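Long-range contacts in radical SAM domain protein (Methanothrix thermoacetophila, PDB 6Y1X), which is a NifB-family radical SAM enzyme with [4Fe-4S] clusters that probably inserts carbide into the precursor of the nitrogenase iron-molybdenum cofactor: residues C59-K64 with S140-L145; T164-D169 with V216-I221; V168-G173 with A192-L197. All blocks are in the same frame, centred on the assembly; numbering follows the deposited sequence.

Interaction 1 of 3, residues C59-K64 with S140-L145; sequences CNIQCK and STNGLL. With SF4 (iron/sulfur cluster), chain D; SO4 (sulfate ion), chain F.
N142 meets N60 and I61 beside a [4Fe-4S] cluster. Its CB lies 3.7 Å from CD1 of I61, which also flanks CG, and 4.0 Å from sulfide S1. Chi1 of 61° sets CG between the backbone N and the carbonyl carbon, turning the amide toward N60 and I61. OD1 turns back to its own segment, accepting from the N of L144 in an Asx turn, and accepts a second hydrogen bond from a water. ND2 gives a nearly straight bond of 3.0 Å to OD1 of N60, lying in both the donor amide and acceptor carbonyl planes, and also touches I61 CD1 at 3.4 Å. The two amides are 26° from coplanar, and the water accepts from N60 ND2 and L145 N. The methyls L144 CD2 and L145 CD1 pack against N60 ND2.

C59 SG binds iron FE4 and C63 SG iron FE2, each at 2.3 Å; with C66 they form the CX3CX2C signature of radical SAM enzymes, and C72 is a further ligand. This implies a second shell: a buried amide pair, joined by one direct bond and completed by a water and the N of L144, ties the cysteine loop to strand 136-141, and N142 ND2 may slightly polarise S1.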
loop_
_atom_site.group_PDB
_atom_site.type_symbol
_atom_site.label_atom_id
_atom_site.label_comp_id
_atom_site.label_asym_id
_atom_site.label_seq_id
_atom_site.Cartn_x
_atom_site.Cartn_y
_atom_site.Cartn_z
ATOM N N CYS A 59 -9.194 -1.113 -10.073
ATOM C CA CYS A 59 -8.165 -0.118 -9.816
ATOM C C CYS A 59 -8.500 1.180 -10.533
ATOM O O CYS A 59 -9.236 1.198 -11.524
ATOM C CB CYS A 59 -6.777 -0.592 -10.257
ATOM S SG CYS A 59 -5.463 0.421 -9.552
ATOM N N ASN A 60 -7.947 2.274 -10.016
ATOM C CA ASN A 60 -8.212 3.603 -10.548
ATOM C C ASN A 60 -7.000 4.266 -11.179
ATOM O O ASN A 60 -7.100 5.420 -11.603
ATOM C CB ASN A 60 -8.794 4.509 -9.455
ATOM C CG ASN A 60 -7.977 4.493 -8.174
ATOM O OD1 ASN A 60 -6.920 3.864 -8.094
ATOM N ND2 ASN A 60 -8.470 5.194 -7.162
ATOM N N ILE A 61 -5.860 3.588 -11.250
ATOM C CA ILE A 61 -4.690 4.099 -11.944
ATOM C C ILE A 61 -4.103 2.964 -12.775
ATOM O O ILE A 61 -4.578 1.827 -12.734
ATOM C CB ILE A 61 -3.633 4.674 -10.974
ATOM C CG1 ILE A 61 -2.992 3.565 -10.144
ATOM C CG2 ILE A 61 -4.268 5.683 -10.024
ATOM C CD1 ILE A 61 -1.875 4.060 -9.238
ATOM N N GLN A 62 -3.038 3.271 -13.507
ATOM C CA GLN A 62 -2.280 2.255 -14.228
ATOM C C GLN A 62 -0.800 2.563 -14.061
ATOM O O GLN A 62 -0.280 3.506 -14.669
ATOM C CB GLN A 62 -2.664 2.190 -15.707
ATOM C CG GLN A 62 -1.846 1.174 -16.489
ATOM C CD GLN A 62 -2.074 -0.247 -16.004
ATOM O OE1 GLN A 62 -3.165 -0.799 -16.142
ATOM N NE2 GLN A 62 -1.054 -0.829 -15.387
ATOM N N CYS A 63 -0.135 1.762 -13.236
ATOM C CA CYS A 63 1.301 1.864 -13.040
ATOM C C CYS A 63 2.002 1.243 -14.240
ATOM O O CYS A 63 1.518 0.262 -14.813
ATOM C CB CYS A 63 1.708 1.124 -11.767
ATOM S SG CYS A 63 0.855 1.657 -10.274
ATOM N N LYS A 64 3.123 1.836 -14.647
ATOM C CA LYS A 64 3.835 1.336 -15.817
ATOM C C LYS A 64 4.565 0.024 -15.563
ATOM O O LYS A 64 5.177 -0.502 -16.498
ATOM C CB LYS A 64 4.825 2.380 -16.328
ATOM C CG LYS A 64 4.184 3.621 -16.923
ATOM C CD LYS A 64 5.261 4.553 -17.467
ATOM C CE LYS A 64 4.730 5.943 -17.722
ATOM N NZ LYS A 64 3.898 5.955 -18.947
ATOM N N SER A 140 -3.912 -1.255 2.182
ATOM C CA SER A 140 -2.922 -0.720 1.267
ATOM C C SER A 140 -3.647 0.125 0.229
ATOM O O SER A 140 -4.807 -0.139 -0.098
ATOM C CB SER A 140 -2.134 -1.856 0.594
ATOM O OG SER A 140 -1.345 -1.385 -0.489
ATOM N N THR A 141 -2.989 1.176 -0.250
ATOM C CA THR A 141 -3.611 2.037 -1.245
ATOM C C THR A 141 -2.535 2.701 -2.088
ATOM O O THR A 141 -1.413 2.917 -1.629
ATOM C CB THR A 141 -4.506 3.109 -0.597
ATOM O OG1 THR A 141 -5.080 3.951 -1.611
ATOM C CG2 THR A 141 -3.716 3.968 0.381
ATOM N N ASN A 142 -2.887 3.023 -3.330
ATOM C CA ASN A 142 -2.033 3.898 -4.119
ATOM C C ASN A 142 -2.192 5.359 -3.710
ATOM O O ASN A 142 -1.447 6.213 -4.202
ATOM C CB ASN A 142 -2.289 3.693 -5.619
ATOM C CG ASN A 142 -3.721 4.014 -6.038
ATOM O OD1 ASN A 142 -4.358 4.928 -5.518
ATOM N ND2 ASN A 142 -4.229 3.246 -6.988
ATOM N N GLY A 143 -3.152 5.666 -2.835
ATOM C CA GLY A 143 -3.276 6.987 -2.255
ATOM C C GLY A 143 -4.213 7.930 -2.974
ATOM O O GLY A 143 -4.554 8.980 -2.412
ATOM N N LEU A 144 -4.625 7.608 -4.205
ATOM C CA LEU A 144 -5.438 8.549 -4.972
ATOM C C LEU A 144 -6.744 8.881 -4.259
ATOM O O LEU A 144 -7.151 10.046 -4.214
ATOM C CB LEU A 144 -5.726 7.998 -6.366
ATOM C CG LEU A 144 -6.561 8.937 -7.244
ATOM C CD1 LEU A 144 -5.863 10.271 -7.500
ATOM C CD2 LEU A 144 -6.914 8.250 -8.556
ATOM N N LEU A 145 -7.408 7.882 -3.683
ATOM C CA LEU A 145 -8.675 8.114 -3.001
ATOM C C LEU A 145 -8.526 8.234 -1.491
ATOM O O LEU A 145 -9.537 8.272 -0.785
ATOM C CB LEU A 145 -9.680 7.012 -3.345
ATOM C CG LEU A 145 -10.288 7.096 -4.745
ATOM C CD1 LEU A 145 -11.143 5.873 -5.050
ATOM C CD2 LEU A 145 -11.097 8.382 -4.889
HETATM FE FE1 SF4 D . -1.577 -2.295 -10.706
HETATM FE FE2 SF4 D . -0.754 0.092 -9.769
HETATM FE FE3 SF4 D . -1.594 -1.832 -8.032
HETATM FE FE4 SF4 D . -3.383 -0.554 -9.646
HETATM S S1 SF4 D . -2.142 0.402 -7.962
HETATM S S2 SF4 D . -3.279 -2.816 -9.252
HETATM S S3 SF4 D . -2.153 -0.240 -11.563
HETATM S S4 SF4 D . 0.265 -1.933 -9.377
HETATM S S SO4 F . 4.976 5.603 -22.670
HETATM O O1 SO4 F . 3.534 5.501 -22.880
HETATM O O2 SO4 F . 5.307 5.253 -21.292
HETATM O O3 SO4 F . 5.655 4.685 -23.579
HETATM O O4 SO4 F . 5.415 6.971 -22.937
HETATM O O HOH W 1 -6.895 5.089 -4.549
#

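Interaction 2 of 3, residues T164-D169 with V216-I221; sequences TLNAVD and VNTVLI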
loop_
_atom_site.group_PDB
_atom_site.type_symbol
_atom_site.label_atom_id
_atom_site.label_comp_id
_atom_site.label_asym_id
_atom_site.label_seq_id
_atom_site.Cartn_x
_atom_site.Cartn_y
_atom_site.Cartn_z
ATOM N N THR A 164 1.496 3.517 -1.362
ATOM C CA THR A 164 2.622 3.369 -2.275
ATOM C C THR A 164 2.910 4.726 -2.901
ATOM O O THR A 164 2.096 5.257 -3.664
ATOM C CB THR A 164 2.351 2.300 -3.329
ATOM O OG1 THR A 164 2.270 1.024 -2.683
ATOM C CG2 THR A 164 3.503 2.251 -4.342
ATOM N N LEU A 165 4.071 5.284 -2.574
ATOM C CA LEU A 165 4.465 6.622 -2.994
ATOM C C LEU A 165 5.786 6.486 -3.734
ATOM O O LEU A 165 6.825 6.225 -3.117
ATOM C CB LEU A 165 4.589 7.565 -1.798
ATOM C CG LEU A 165 4.943 9.023 -2.078
ATOM C CD1 LEU A 165 3.881 9.672 -2.942
ATOM C CD2 LEU A 165 5.089 9.772 -0.773
ATOM N N ASN A 166 5.739 6.626 -5.056
ATOM C CA ASN A 166 6.902 6.372 -5.890
ATOM C C ASN A 166 7.596 7.650 -6.325
ATOM O O ASN A 166 8.658 7.577 -6.952
ATOM C CB ASN A 166 6.494 5.566 -7.126
ATOM C CG ASN A 166 6.109 4.146 -6.785
ATOM O OD1 ASN A 166 6.658 3.552 -5.857
ATOM N ND2 ASN A 166 5.149 3.598 -7.520
ATOM N N ALA A 167 7.008 8.808 -6.031
ATOM C CA ALA A 167 7.574 10.094 -6.403
ATOM C C ALA A 167 6.916 11.184 -5.568
ATOM O O ALA A 167 5.721 11.110 -5.279
ATOM C CB ALA A 167 7.381 10.379 -7.897
ATOM N N VAL A 168 7.703 12.186 -5.184
ATOM C CA VAL A 168 7.186 13.434 -4.635
ATOM C C VAL A 168 7.457 14.593 -5.580
ATOM O O VAL A 168 7.225 15.755 -5.228
ATOM C CB VAL A 168 7.735 13.724 -3.228
ATOM C CG1 VAL A 168 7.240 12.673 -2.236
ATOM C CG2 VAL A 168 9.257 13.796 -3.240
ATOM N N ASP A 169 7.963 14.298 -6.772
ATOM C CA ASP A 169 8.103 15.250 -7.862
ATOM C C ASP A 169 7.230 14.746 -9.001
ATOM O O ASP A 169 7.470 13.637 -9.509
ATOM C CB ASP A 169 9.569 15.347 -8.295
ATOM C CG ASP A 169 9.800 16.333 -9.430
ATOM O OD1 ASP A 169 8.957 16.445 -10.346
ATOM O OD2 ASP A 169 10.859 16.995 -9.410
ATOM N N VAL A 216 4.911 3.637 4.123
ATOM C CA VAL A 216 5.023 4.058 2.733
ATOM C C VAL A 216 5.878 3.037 2.000
ATOM O O VAL A 216 7.003 2.742 2.418
ATOM C CB VAL A 216 5.598 5.474 2.612
ATOM C CG1 VAL A 216 6.053 5.736 1.175
ATOM C CG2 VAL A 216 4.542 6.478 3.037
ATOM N N ASN A 217 5.325 2.469 0.931
ATOM C CA ASN A 217 6.091 1.659 -0.002
ATOM C C ASN A 217 6.647 2.542 -1.107
ATOM O O ASN A 217 5.970 3.458 -1.580
ATOM C CB ASN A 217 5.213 0.583 -0.644
ATOM C CG ASN A 217 4.739 -0.463 0.336
ATOM O OD1 ASN A 217 5.307 -0.644 1.415
ATOM N ND2 ASN A 217 3.700 -1.188 -0.054
ATOM N N THR A 218 7.865 2.240 -1.546
ATOM C CA THR A 218 8.418 2.858 -2.744
ATOM C C THR A 218 9.024 1.770 -3.612
ATOM O O THR A 218 9.858 0.991 -3.138
ATOM C CB THR A 218 9.487 3.908 -2.417
ATOM O OG1 THR A 218 8.911 4.962 -1.638
ATOM C CG2 THR A 218 10.090 4.488 -3.699
ATOM N N VAL A 219 8.588 1.706 -4.869
ATOM C CA VAL A 219 9.176 0.783 -5.835
ATOM C C VAL A 219 10.441 1.445 -6.354
ATOM O O VAL A 219 10.392 2.558 -6.888
ATOM C CB VAL A 219 8.204 0.462 -6.981
ATOM C CG1 VAL A 219 8.823 -0.551 -7.936
ATOM C CG2 VAL A 219 6.898 -0.071 -6.430
ATOM N N LEU A 220 11.574 0.772 -6.184
ATOM C CA LEU A 220 12.853 1.320 -6.615
ATOM C C LEU A 220 13.046 1.016 -8.095
ATOM O O LEU A 220 13.302 -0.130 -8.471
ATOM C CB LEU A 220 13.973 0.734 -5.762
ATOM C CG LEU A 220 15.357 1.358 -5.906
ATOM C CD1 LEU A 220 15.340 2.807 -5.444
ATOM C CD2 LEU A 220 16.348 0.539 -5.096
ATOM N N ILE A 221 12.960 2.047 -8.925
ATOM C CA ILE A 221 12.977 1.895 -10.378
ATOM C C ILE A 221 14.268 2.507 -10.903
ATOM O O ILE A 221 14.381 3.738 -10.977
ATOM C CB ILE A 221 11.747 2.549 -11.024
ATOM C CG1 ILE A 221 10.459 2.006 -10.391
ATOM C CG2 ILE A 221 11.751 2.314 -12.525
ATOM C CD1 ILE A 221 9.235 2.925 -10.585
#
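L165 and N217 meet through a backbone hydrogen bond, L165 N to N217 O at 2.8 Å, and two side-chain bonds extend the polar seam beyond it. The hydroxyl of T218 donates a hydrogen bond to L165 O over 2.9 Å, almost in line with the C=O; OG1 in turn is engaged by H244 NE2 from the next strand. N166 holds CG anti to the carbonyl carbon (chi1 -70°), which takes its amide across for OD1 to accept from the N-H of V219 at 2.8 Å. That bond is nearly straight at the hydrogen (171°), yet the donor stands 28° off the amide plane, while N166 ND2 is held by Y65 OH.

The seam marks the place where strand 160-164 parts from strand 213-220. These are adjacent parallel strands of the six-stranded sheet, the partial TIM-barrel core of radical SAM proteins, and T164 bridges N217 as the last paired residue before helix 170-173.

Among the weaker contacts, T164 CA approaches N217 O in a CA-H...O contact, and T164 OG1 lies 3.6 Å from N217 CB on the same face. N217 OD1 accepts from N245 ND2 and K215 NZ. Apolar packing is carried by L165 CB on V216 CG1, 3.8 Å apart, and I236 touches both residues.

Interaction 3 of 3, residues V168-G173 with A192-L197; sequences VDPTIG and AAKILL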
loop_
_atom_site.group_PDB
_atom_site.type_symbol
_atom_site.label_atom_id
_atom_site.label_comp_id
_atom_site.label_asym_id
_atom_site.label_seq_id
_atom_site.Cartn_x
_atom_site.Cartn_y
_atom_site.Cartn_z
ATOM N N VAL A 168 7.703 12.186 -5.184
ATOM C CA VAL A 168 7.186 13.434 -4.635
ATOM C C VAL A 168 7.457 14.593 -5.580
ATOM O O VAL A 168 7.225 15.755 -5.228
ATOM C CB VAL A 168 7.735 13.724 -3.228
ATOM C CG1 VAL A 168 7.240 12.673 -2.236
ATOM C CG2 VAL A 168 9.257 13.796 -3.240
ATOM N N ASP A 169 7.963 14.298 -6.772
ATOM C CA ASP A 169 8.103 15.250 -7.862
ATOM C C ASP A 169 7.230 14.746 -9.001
ATOM O O ASP A 169 7.470 13.637 -9.509
ATOM C CB ASP A 169 9.569 15.347 -8.295
ATOM C CG ASP A 169 9.800 16.333 -9.430
ATOM O OD1 ASP A 169 8.957 16.445 -10.346
ATOM O OD2 ASP A 169 10.859 16.995 -9.410
ATOM N N PRO A 170 6.226 15.506 -9.450
ATOM C CA PRO A 170 5.300 14.965 -10.452
ATOM C C PRO A 170 5.933 14.760 -11.816
ATOM O O PRO A 170 5.411 13.956 -12.600
ATOM C CB PRO A 170 4.191 16.022 -10.508
ATOM C CG PRO A 170 4.890 17.287 -10.144
ATOM C CD PRO A 170 5.890 16.894 -9.087
ATOM N N THR A 171 7.043 15.440 -12.123
ATOM C CA THR A 171 7.739 15.149 -13.375
ATOM C C THR A 171 8.348 13.756 -13.351
ATOM O O THR A 171 8.487 13.121 -14.401
ATOM C CB THR A 171 8.815 16.196 -13.656
ATOM O OG1 THR A 171 9.852 16.099 -12.674
ATOM C CG2 THR A 171 8.217 17.602 -13.641
ATOM N N ILE A 172 8.723 13.274 -12.168
ATOM C CA ILE A 172 9.118 11.879 -12.020
ATOM C C ILE A 172 7.888 10.981 -11.979
ATOM O O ILE A 172 7.883 9.894 -12.568
ATOM C CB ILE A 172 10.026 11.707 -10.793
ATOM C CG1 ILE A 172 11.326 12.492 -11.031
ATOM C CG2 ILE A 172 10.295 10.229 -10.526
ATOM C CD1 ILE A 172 12.272 12.522 -9.859
ATOM N N GLY A 173 6.843 11.403 -11.262
ATOM C CA GLY A 173 5.599 10.647 -11.264
ATOM C C GLY A 173 5.081 10.360 -12.660
ATOM O O GLY A 173 4.557 9.272 -12.927
ATOM N N ALA A 192 -2.107 14.024 -14.705
ATOM C CA ALA A 192 -2.409 12.830 -13.920
ATOM C C ALA A 192 -1.455 12.688 -12.740
ATOM O O ALA A 192 -1.877 12.386 -11.616
ATOM C CB ALA A 192 -2.353 11.586 -14.812
ATOM N N ALA A 193 -0.155 12.877 -12.986
ATOM C CA ALA A 193 0.834 12.745 -11.919
ATOM C C ALA A 193 0.624 13.782 -10.822
ATOM O O ALA A 193 0.815 13.486 -9.636
ATOM C CB ALA A 193 2.244 12.847 -12.491
ATOM N N LYS A 194 0.269 15.015 -11.198
ATOM C CA LYS A 194 0.031 16.054 -10.198
ATOM C C LYS A 194 -1.221 15.761 -9.386
ATOM O O LYS A 194 -1.256 16.017 -8.177
ATOM C CB LYS A 194 -0.078 17.424 -10.866
ATOM C CG LYS A 194 1.229 17.974 -11.417
ATOM C CD LYS A 194 0.991 19.294 -12.131
ATOM C CE LYS A 194 2.142 20.261 -11.935
ATOM N NZ LYS A 194 2.278 20.657 -10.505
ATOM N N ILE A 195 -2.268 15.243 -10.032
ATOM C CA ILE A 195 -3.478 14.907 -9.291
ATOM C C ILE A 195 -3.186 13.793 -8.301
ATOM O O ILE A 195 -3.601 13.849 -7.136
ATOM C CB ILE A 195 -4.609 14.510 -10.257
ATOM C CG1 ILE A 195 -5.161 15.740 -10.986
ATOM C CG2 ILE A 195 -5.706 13.743 -9.514
ATOM C CD1 ILE A 195 -5.969 15.396 -12.220
ATOM N N LEU A 196 -2.443 12.777 -8.742
ATOM C CA LEU A 196 -2.121 11.665 -7.863
ATOM C C LEU A 196 -1.298 12.131 -6.672
ATOM O O LEU A 196 -1.648 11.857 -5.520
ATOM C CB LEU A 196 -1.366 10.584 -8.639
ATOM C CG LEU A 196 -0.878 9.384 -7.823
ATOM C CD1 LEU A 196 -2.044 8.620 -7.208
ATOM C CD2 LEU A 196 -0.016 8.460 -8.671
ATOM N N LEU A 197 -0.222 12.887 -6.932
ATOM C CA LEU A 197 0.676 13.275 -5.846
ATOM C C LEU A 197 -0.005 14.174 -4.822
ATOM O O LEU A 197 0.197 14.013 -3.612
ATOM C CB LEU A 197 1.890 14.000 -6.426
ATOM C CG LEU A 197 2.881 14.574 -5.412
ATOM C CD1 LEU A 197 3.397 13.481 -4.485
ATOM C CD2 LEU A 197 4.017 15.318 -6.096
#
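P170 and A193 bring the two backbones nearest each other, with their CA atoms 5.2 Å apart, whereas V168 and L197 at the other end stand 6.6 Å apart. The first segment runs from a turn at V168 through an extended D169 into the short helix 170-173; the second is a turn and a half of the long helix 189-209. D169 is the N-cap of the short helix, its OD1 accepting from T171 N at 2.8 Å, and P170 follows in the first helical turn, a place where proline, lacking an N-H, costs no backbone bond.

The proline ring is the main piece laid against the long helix. The aliphatic root of K194 lies against the CB-CG edge of the ring, its CG 3.7 Å from P170 CB, while L197 CD2 sits over the ring face, nearest P170 CD at 3.9 Å. Beside the ring, the methyl of A193 faces P170 O at 3.4 Å and the carbonyl carbon of G173. G173 has no side chain, and a CB there would be directed at this same methyl, which explains the close approach at this point. L197 holds CG anti to the backbone N (chi1 175°), which carries its branched end out to V168. CD2 sits 3.4 Å from V168 O, and CD1 lies against V168 CA. The contact is thus van der Waals in kind, between small and aliphatic groups.

Around it, H228 NE2 bonds to V168 N and I172 packs on H228, while L190, one turn before K194, touches both P170 and T171. L196 packs on Y177 and V180 of strand 177-182, and I195 on Y187 of strand 185-188, so helix 189-209 meets the antiparallel sheet with one side while P170 and its neighbours lie against another part of it.

How the interactions relate
From the N terminus, interaction 1 comes first: it joins the cysteine loop to the end of strand 136-141 and closes a long loop before the others begin. The chain then passes helix 146-156 and strand 160-164, where interaction 2 opens. Interaction 3 starts from the same turn, sharing V168 and D169, and closes earlier, at helix 189-209, so its loop falls within that of interaction 2, which ends on the following strand 213-220. Spatially the three adjoin: T141 O probably accepts from T164 N, L144 packs on I195 and L196, and A167 and L165 touch L197. Together they link the cluster loop, the parallel sheet and helix 189-209.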